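Local coordinates for putative exported protein (Bacteroides fragilis NCTC 9343, PDB 3IEE) that is of unknown function but, as an all-helical and probably exported lipoprotein, presumably acts in the cell envelope of this gut bacterium, at residues Y29-S33 / I77-P81; N92-Y97 / N146-L151. Residues are numbered along the deposited sequence.

In the fold
Contacts 1 and 2 are neighbouring parts of one buried helical region, with centres about 10 Å apart on the same side of the chain's centre. Contact 1 sets the short helix 75-78 and the loop after it against helix 17-40; contact 2 then pairs the two long helices 87-119 and 123-162. Tyr97 joins them: its OH lies 2.8 Å from Ser33 OG, a probable hydrogen bond, its CE2 is 3.2 Å from Tyr29 OH and its CZ 3.6 Å from Val78 CB. A second link is Leu79 O, 3.3 Å from Lys94 CG. No active site is known here; the bound 1,2-ethanediol molecules probably come from the crystallisation liquor.

Contact 1 (Y29-S33 / I77-P81). With EDO (1,2-ethanediol), chain H.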
# COMPACT_ATOMS: atom_id res chain seq x y z
N TYR A 29 13.00 9.53 0.34
CA TYR A 29 12.83 8.26 1.10
C TYR A 29 11.44 7.67 0.95
O TYR A 29 11.29 6.44 0.83
CB TYR A 29 13.21 8.45 2.56
CG TYR A 29 13.20 7.17 3.37
CD1 TYR A 29 12.02 6.72 3.97
CD2 TYR A 29 14.35 6.41 3.53
CE1 TYR A 29 12.01 5.55 4.74
CE2 TYR A 29 14.35 5.24 4.30
CZ TYR A 29 13.15 4.80 4.88
OH TYR A 29 13.11 3.65 5.63
N TYR A 30 10.42 8.52 0.96
CA TYR A 30 9.06 8.11 0.68
C TYR A 30 8.97 7.48 -0.71
O TYR A 30 8.40 6.41 -0.87
CB TYR A 30 8.05 9.29 0.74
CG TYR A 30 6.66 8.86 0.28
CD1 TYR A 30 5.78 8.22 1.14
CD2 TYR A 30 6.26 9.03 -1.04
CE1 TYR A 30 4.53 7.80 0.70
CE2 TYR A 30 5.02 8.61 -1.47
CZ TYR A 30 4.16 8.00 -0.62
OH TYR A 30 2.92 7.61 -1.12
N ASN A 31 9.51 8.15 -1.72
CA ASN A 31 9.38 7.62 -3.08
C ASN A 31 10.09 6.29 -3.26
O ASN A 31 9.55 5.39 -3.94
CB ASN A 31 9.89 8.66 -4.10
CG ASN A 31 8.94 9.86 -4.24
OD1 ASN A 31 7.71 9.74 -4.05
ND2 ASN A 31 9.49 10.99 -4.67
N THR A 32 11.26 6.15 -2.66
CA THR A 32 11.95 4.87 -2.69
C THR A 32 11.12 3.81 -1.96
O THR A 32 10.99 2.67 -2.44
CB THR A 32 13.36 4.98 -2.08
OG1 THR A 32 14.14 5.85 -2.91
CG2 THR A 32 14.02 3.60 -1.94
N SER A 33 10.56 4.19 -0.81
CA SER A 33 9.71 3.29 -0.02
C SER A 33 8.48 2.82 -0.80
O SER A 33 8.12 1.63 -0.73
CB SER A 33 9.21 3.92 1.29
OG SER A 33 10.25 4.18 2.24
N ILE A 77 18.91 1.67 0.89
CA ILE A 77 18.32 2.95 1.12
C ILE A 77 17.31 2.83 2.25
O ILE A 77 17.37 3.58 3.23
CB ILE A 77 17.69 3.48 -0.17
CG1 ILE A 77 18.78 3.58 -1.25
CG2 ILE A 77 16.98 4.82 0.08
CD1 ILE A 77 18.28 4.02 -2.64
N VAL A 78 16.38 1.88 2.13
CA VAL A 78 15.25 1.86 3.09
C VAL A 78 15.67 1.43 4.51
O VAL A 78 15.08 1.84 5.51
CB VAL A 78 14.08 1.01 2.57
CG1 VAL A 78 13.51 1.62 1.29
CG2 VAL A 78 14.49 -0.45 2.33
N LEU A 79 16.72 0.62 4.60
CA LEU A 79 17.20 0.20 5.92
C LEU A 79 18.08 1.27 6.55
O LEU A 79 18.52 1.10 7.68
CB LEU A 79 17.98 -1.11 5.87
CG LEU A 79 17.12 -2.37 5.56
CD1 LEU A 79 18.01 -3.61 5.19
CD2 LEU A 79 16.21 -2.65 6.79
N ASN A 80 18.37 2.35 5.81
CA ASN A 80 19.24 3.40 6.33
C ASN A 80 18.60 4.79 6.22
O ASN A 80 19.15 5.66 5.57
CB ASN A 80 20.61 3.34 5.65
CG ASN A 80 21.32 2.06 5.98
OD1 ASN A 80 21.77 1.88 7.12
ND2 ASN A 80 21.38 1.12 5.01
N PRO A 81 17.44 4.98 6.85
CA PRO A 81 16.82 6.30 6.75
C PRO A 81 17.79 7.35 7.32
O PRO A 81 18.50 7.08 8.30
CB PRO A 81 15.55 6.19 7.63
CG PRO A 81 15.87 5.09 8.59
CD PRO A 81 16.69 4.11 7.77
C1 EDO H . 0.47 3.89 -0.11
O1 EDO H . -0.62 4.02 0.84
C2 EDO H . 0.72 5.18 -0.90
O2 EDO H . 1.33 6.20 -0.08
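Ile77, in the short helix 75-78, begins the contact: its CG2 packs 3.8 Å from Thr32 CG2, while its carbonyl O lies 3.6 Å from Tyr29 CE2, at the edge of the phenol ring. Val78 follows with the one hydrogen bond between the segments, donated by Tyr29 OH to Val78 O at 2.7 Å. The t rotamer of Tyr29 carries the ring out from helix 17-40 to reach this carbonyl; Val78 CG1 instead packs against Thr32, 3.8 Å from its CG2. The chain then turns, with Asn80 N hydrogen-bonded to Ile77 O at 3.0 Å, so that Leu79 and Asn80 point away from the helix and Pro81 meets the Tyr29 ring, its CB 3.7 Å from Tyr29 CE2. Phe85 adds an edge-to-face contact to the Tyr29 ring, and Ser33 OG hydrogen-bonds to Tyr97 OH. The short helix and its loop thus lie against helix 17-40, with Tyr97 of helix 87-119 and Leu151 of helix 123-162 closing in on Tyr29.

Contact 2 (N92-Y97 / N146-L151); sequences NLKQNY and NIFDIL. With EDO (1,2-ethanediol), chain G; EDO (1,2-ethanediol), chain E.
Two regular alpha-helical segments run antiparallel, 167° between their N-to-C directions and 9.9 Å between axes at closest approach; Leu93 and Ile147 set the register, their CA atoms 6.2 Å apart. The apolar interface is built from Leu93, Ile147, Ile150 and Leu151, all with chi1 m and chi2 t. Leu93 CD2 lies 3.6 Å from Ile150 CG2, 4.1 Å from Ile147 CG2 and 4.1 Å from Leu151 CD2. A CH-pi contact places Ile147 CD1 over the face of the Tyr97 ring (chi1 -89°, chi2 -65°), 3.6 Å from its centroid and nearly on the ring normal; Tyr97 OH hydrogen-bonds to Ser33 of helix 17-40. The polar part centres on Asn96, whose OD1 accepts from Asn146 ND2 at 2.9 Å, while its ND2 donates back to Asn92 O at 2.9 Å and lies 3.5 Å from Ile150 CD1. Asn146 ND2 also donates to a 1,2-ethanediol O1 at 3.1 Å. Such near-antiparallel packing of long helices consecutive in the chain is characteristic of an alpha-helical hairpin within a helical bundle.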
# COMPACT_ATOMS: atom_id res chain seq x y z
N ASN A 92 12.15 3.11 14.24
CA ASN A 92 10.91 2.47 13.84
C ASN A 92 10.82 2.08 12.38
O ASN A 92 10.27 1.03 12.07
CB ASN A 92 9.76 3.30 14.25
CG ASN A 92 9.70 3.47 15.73
OD1 ASN A 92 10.32 2.67 16.47
ND2 ASN A 92 9.02 4.50 16.19
N LEU A 93 11.34 2.91 11.47
CA LEU A 93 11.43 2.52 10.04
C LEU A 93 12.30 1.29 9.82
O LEU A 93 11.87 0.33 9.18
CB LEU A 93 11.94 3.72 9.20
CG LEU A 93 10.96 4.88 9.08
CD1 LEU A 93 11.76 6.07 8.48
CD2 LEU A 93 9.75 4.49 8.21
N LYS A 94 13.52 1.29 10.38
CA LYS A 94 14.41 0.16 10.32
C LYS A 94 13.75 -1.13 10.87
O LYS A 94 13.85 -2.18 10.26
CB LYS A 94 15.74 0.43 11.05
CG LYS A 94 16.58 1.46 10.31
CD LYS A 94 17.98 1.66 10.96
CE LYS A 94 17.86 2.40 12.28
NZ LYS A 94 19.21 2.54 13.01
N GLN A 95 13.04 -1.01 12.00
CA GLN A 95 12.38 -2.15 12.64
C GLN A 95 11.30 -2.75 11.76
O GLN A 95 11.21 -3.97 11.62
CB GLN A 95 11.78 -1.61 13.91
CG GLN A 95 11.17 -2.53 14.89
CD GLN A 95 10.68 -1.69 16.07
OE1 GLN A 95 11.50 -1.14 16.83
NE2 GLN A 95 9.36 -1.49 16.15
N ASN A 96 10.47 -1.88 11.16
CA ASN A 96 9.39 -2.35 10.30
C ASN A 96 9.96 -2.98 9.01
O ASN A 96 9.48 -4.04 8.57
CB ASN A 96 8.39 -1.21 10.02
CG ASN A 96 7.35 -1.03 11.13
OD1 ASN A 96 6.37 -1.80 11.26
ND2 ASN A 96 7.56 -0.03 11.95
N TYR A 97 10.94 -2.35 8.39
CA TYR A 97 11.56 -2.95 7.19
C TYR A 97 12.22 -4.28 7.52
O TYR A 97 12.09 -5.26 6.76
CB TYR A 97 12.55 -1.98 6.56
CG TYR A 97 11.92 -1.06 5.55
CD1 TYR A 97 11.38 -1.58 4.37
CD2 TYR A 97 11.81 0.31 5.80
CE1 TYR A 97 10.79 -0.78 3.42
CE2 TYR A 97 11.23 1.13 4.85
CZ TYR A 97 10.71 0.59 3.66
OH TYR A 97 10.14 1.42 2.71
N ASN A 146 2.40 0.14 8.14
CA ASN A 146 3.08 0.83 9.25
C ASN A 146 4.10 1.86 8.74
O ASN A 146 4.22 2.96 9.26
CB ASN A 146 3.83 -0.15 10.15
CG ASN A 146 2.93 -0.94 11.07
OD1 ASN A 146 1.72 -0.71 11.18
ND2 ASN A 146 3.55 -1.90 11.78
N ILE A 147 4.88 1.45 7.74
CA ILE A 147 5.91 2.34 7.17
C ILE A 147 5.27 3.61 6.58
O ILE A 147 5.69 4.73 6.91
CB ILE A 147 6.77 1.55 6.19
CG1 ILE A 147 7.64 0.53 6.94
CG2 ILE A 147 7.67 2.50 5.33
CD1 ILE A 147 8.07 -0.59 6.15
N PHE A 148 4.21 3.44 5.78
CA PHE A 148 3.48 4.60 5.23
C PHE A 148 2.96 5.48 6.33
O PHE A 148 3.05 6.72 6.28
CB PHE A 148 2.38 4.14 4.26
CG PHE A 148 2.91 3.56 3.00
CD1 PHE A 148 3.84 4.26 2.22
CD2 PHE A 148 2.51 2.30 2.56
CE1 PHE A 148 4.34 3.69 1.02
CE2 PHE A 148 2.96 1.76 1.35
CZ PHE A 148 3.91 2.46 0.59
N ASP A 149 2.39 4.86 7.36
CA ASP A 149 1.83 5.61 8.49
C ASP A 149 2.89 6.44 9.23
O ASP A 149 2.63 7.56 9.60
CB ASP A 149 1.17 4.70 9.51
CG ASP A 149 -0.15 4.02 9.01
OD1 ASP A 149 -0.74 4.42 7.99
OD2 ASP A 149 -0.54 3.03 9.69
N ILE A 150 4.07 5.87 9.43
CA ILE A 150 5.22 6.56 10.04
C ILE A 150 5.61 7.79 9.23
O ILE A 150 5.83 8.90 9.78
CB ILE A 150 6.42 5.58 10.21
CG1 ILE A 150 6.10 4.54 11.30
CG2 ILE A 150 7.73 6.34 10.52
CD1 ILE A 150 6.93 3.29 11.21
N LEU A 151 5.68 7.59 7.91
CA LEU A 151 6.15 8.65 6.98
C LEU A 151 5.17 9.82 6.81
O LEU A 151 5.58 11.00 6.57
CB LEU A 151 6.49 8.05 5.63
CG LEU A 151 7.71 7.12 5.66
CD1 LEU A 151 7.85 6.41 4.31
CD2 LEU A 151 9.03 7.84 6.02
C1 EDO G . 19.17 5.53 12.74
O1 EDO G . 20.18 4.76 12.11
C2 EDO G . 19.52 5.95 14.15
O2 EDO G . 18.30 6.02 14.93
C1 EDO E . 2.10 -4.62 12.82
O1 EDO E . 2.17 -3.70 13.92
C2 EDO E . 3.28 -5.59 12.78
O2 EDO E . 2.92 -6.79 12.08